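PDB 3CS3: sugar-binding transcriptional regulator, LacI family from Enterococcus faecalis, which probably acts as a DNA-binding transcription factor, likely a repressor, whose periplasmic-binding-protein-like domain is expected to respond to a sugar ligand. Local coordinates for residues Lys120-Ser125 with Glu177-Phe182. Sequence-based numbering, arbitrary orientation.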
loop_
_atom_site.group_PDB
_atom_site.type_symbol
_atom_site.label_atom_id
_atom_site.label_comp_id
_atom_site.label_asym_id
_atom_site.label_seq_id
_atom_site.Cartn_x
_atom_site.Cartn_y
_atom_site.Cartn_z
ATOM N N LYS A 120 8.804 10.467 31.209
ATOM C CA LYS A 120 8.790 11.372 30.061
ATOM C C LYS A 120 8.164 10.629 28.881
ATOM O O LYS A 120 8.388 9.428 28.702
ATOM C CB LYS A 120 10.206 11.835 29.681
ATOM C CG LYS A 120 10.219 13.149 28.900
ATOM C CD LYS A 120 11.213 13.148 27.746
ATOM C CE LYS A 120 12.591 13.627 28.168
ATOM N NZ LYS A 120 13.429 13.976 26.986
ATOM N N VAL A 121 7.372 11.338 28.084
ATOM C CA VAL A 121 6.768 10.753 26.897
ATOM C C VAL A 121 7.264 11.504 25.672
ATOM O O VAL A 121 7.188 12.724 25.616
ATOM C CB VAL A 121 5.221 10.760 26.973
ATOM C CG1 VAL A 121 4.599 10.279 25.658
ATOM C CG2 VAL A 121 4.747 9.871 28.108
ATOM N N LEU A 122 7.796 10.770 24.701
ATOM C CA LEU A 122 8.226 11.368 23.444
ATOM C C LEU A 122 7.094 11.250 22.420
ATOM O O LEU A 122 6.590 10.160 22.157
ATOM C CB LEU A 122 9.549 10.750 22.958
ATOM C CG LEU A 122 10.781 11.113 23.811
ATOM C CD1 LEU A 122 11.032 10.127 24.950
ATOM C CD2 LEU A 122 12.025 11.218 22.974
ATOM N N LEU A 123 6.669 12.391 21.887
ATOM C CA LEU A 123 5.518 12.447 20.997
ATOM C C LEU A 123 5.980 12.588 19.559
ATOM O O LEU A 123 6.301 13.684 19.105
ATOM C CB LEU A 123 4.568 13.595 21.380
ATOM C CG LEU A 123 3.953 13.631 22.791
ATOM C CD1 LEU A 123 3.321 14.995 23.066
ATOM C CD2 LEU A 123 2.929 12.512 23.014
ATOM N N LEU A 124 6.030 11.460 18.854
ATOM C CA LEU A 124 6.415 11.442 17.448
ATOM C C LEU A 124 5.178 11.761 16.608
ATOM O O LEU A 124 4.303 10.913 16.404
ATOM C CB LEU A 124 7.033 10.084 17.086
ATOM C CG LEU A 124 7.566 9.783 15.678
ATOM C CD1 LEU A 124 8.338 10.952 15.051
ATOM C CD2 LEU A 124 8.422 8.515 15.719
ATOM N N SER A 125 5.104 13.006 16.155
ATOM C CA SER A 125 3.921 13.501 15.478
ATOM C C SER A 125 4.070 13.406 13.972
ATOM O O SER A 125 5.165 13.162 13.468
ATOM C CB SER A 125 3.624 14.949 15.894
ATOM O OG SER A 125 4.579 15.846 15.362
ATOM N N GLU A 177 15.146 6.122 31.728
ATOM C CA GLU A 177 15.522 4.701 31.826
ATOM C C GLU A 177 14.815 3.802 30.789
ATOM O O GLU A 177 15.501 3.175 29.975
ATOM C CB GLU A 177 15.419 4.166 33.274
ATOM C CG GLU A 177 15.725 5.190 34.389
ATOM C CD GLU A 177 17.107 5.834 34.278
ATOM O OE1 GLU A 177 18.105 5.101 34.095
ATOM O OE2 GLU A 177 17.190 7.078 34.377
ATOM N N PRO A 178 13.462 3.727 30.802
ATOM C CA PRO A 178 12.856 3.358 29.521
ATOM C C PRO A 178 12.498 4.593 28.679
ATOM O O PRO A 178 12.051 5.611 29.220
ATOM C CB PRO A 178 11.590 2.591 29.933
ATOM C CG PRO A 178 11.414 2.834 31.434
ATOM C CD PRO A 178 12.439 3.849 31.856
ATOM N N VAL A 179 12.720 4.510 27.369
ATOM C CA VAL A 179 12.305 5.565 26.443
ATOM C C VAL A 179 10.853 5.317 26.025
ATOM O O VAL A 179 10.551 4.323 25.369
ATOM C CB VAL A 179 13.210 5.632 25.186
ATOM C CG1 VAL A 179 12.742 6.735 24.242
ATOM C CG2 VAL A 179 14.661 5.852 25.575
ATOM N N ASP A 180 9.958 6.222 26.411
ATOM C CA ASP A 180 8.539 6.062 26.114
ATOM C C ASP A 180 8.124 6.912 24.926
ATOM O O ASP A 180 8.298 8.131 24.936
ATOM C CB ASP A 180 7.692 6.354 27.352
ATOM C CG ASP A 180 7.872 5.301 28.433
ATOM O OD1 ASP A 180 8.556 4.288 28.172
ATOM O OD2 ASP A 180 7.326 5.474 29.541
ATOM N N VAL A 181 7.600 6.247 23.894
ATOM C CA VAL A 181 7.243 6.896 22.633
ATOM C C VAL A 181 5.773 6.683 22.273
ATOM O O VAL A 181 5.280 5.551 22.268
ATOM C CB VAL A 181 8.126 6.403 21.445
ATOM C CG1 VAL A 181 7.801 7.181 20.165
ATOM C CG2 VAL A 181 9.619 6.528 21.768
ATOM N N PHE A 182 5.078 7.777 21.984
ATOM C CA PHE A 182 3.773 7.705 21.348
ATOM C C PHE A 182 3.964 8.144 19.904
ATOM O O PHE A 182 4.153 9.329 19.624
ATOM C CB PHE A 182 2.744 8.561 22.096
ATOM C CG PHE A 182 1.369 8.586 21.467
ATOM C CD1 PHE A 182 0.878 7.505 20.727
ATOM C CD2 PHE A 182 0.539 9.687 21.661
ATOM C CE1 PHE A 182 -0.389 7.547 20.151
ATOM C CE2 PHE A 182 -0.739 9.731 21.098
ATOM C CZ PHE A 182 -1.202 8.659 20.342
HETATM O O HOH W 1 10.797 8.549 27.992
#
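F182 and L122 meet through their backbones, where F182 N donates to L122 O at 2.8 Å. The amide of L122 in turn donates to D180 O, a short bond of 2.7 Å that is almost straight at its hydrogen (172°). L122 is thus held by both its N and its O between D180 and F182, the pattern of a parallel pair in which L122 lies beside V181. The third rung, L124 N to F182 O at 2.9 Å, is more bent (140° at the hydrogen). Between the first two rungs, V181 CA adds a CA-H...O contact to L122 O.

With these bonds the strands 121-125 and 179-183 form the middle of a four-stranded parallel sheet, with 151-155 beside 121-125 and 207-210 beside 179-183, part of the Rossmann-like alpha/beta architecture of periplasmic-binding-protein-like domains. The chain between them passes through helix 131-146, edge strand 151-155 and helix 160-170.

On the face shared by V121, L123 and F182, the phenylalanine has CG anti to its backbone N (chi1 178°), which starts the ring on a course away from strand 121-125, and helices 102-115 and 131-146 pack on this aromatic side chain. L123 CD2 reaches the rim of the ring near its plane, 3.9 Å from F182 CD2. Across the sheet, L122 CD1 rests 3.9 Å from V179 CG1 and also contacts D180 O.

D180 CB lies 3.4 Å from K120 O, beyond the direct rungs. Here a water links K120 O, just ahead of the strand, to D180 N, donating to the carbonyl at 2.7 Å and accepting from the amide. The buried D180 carboxylate is engaged elsewhere: OD2 takes a salt bridge from R208 and a hydrogen bond from S118, which probably favours its ionised form.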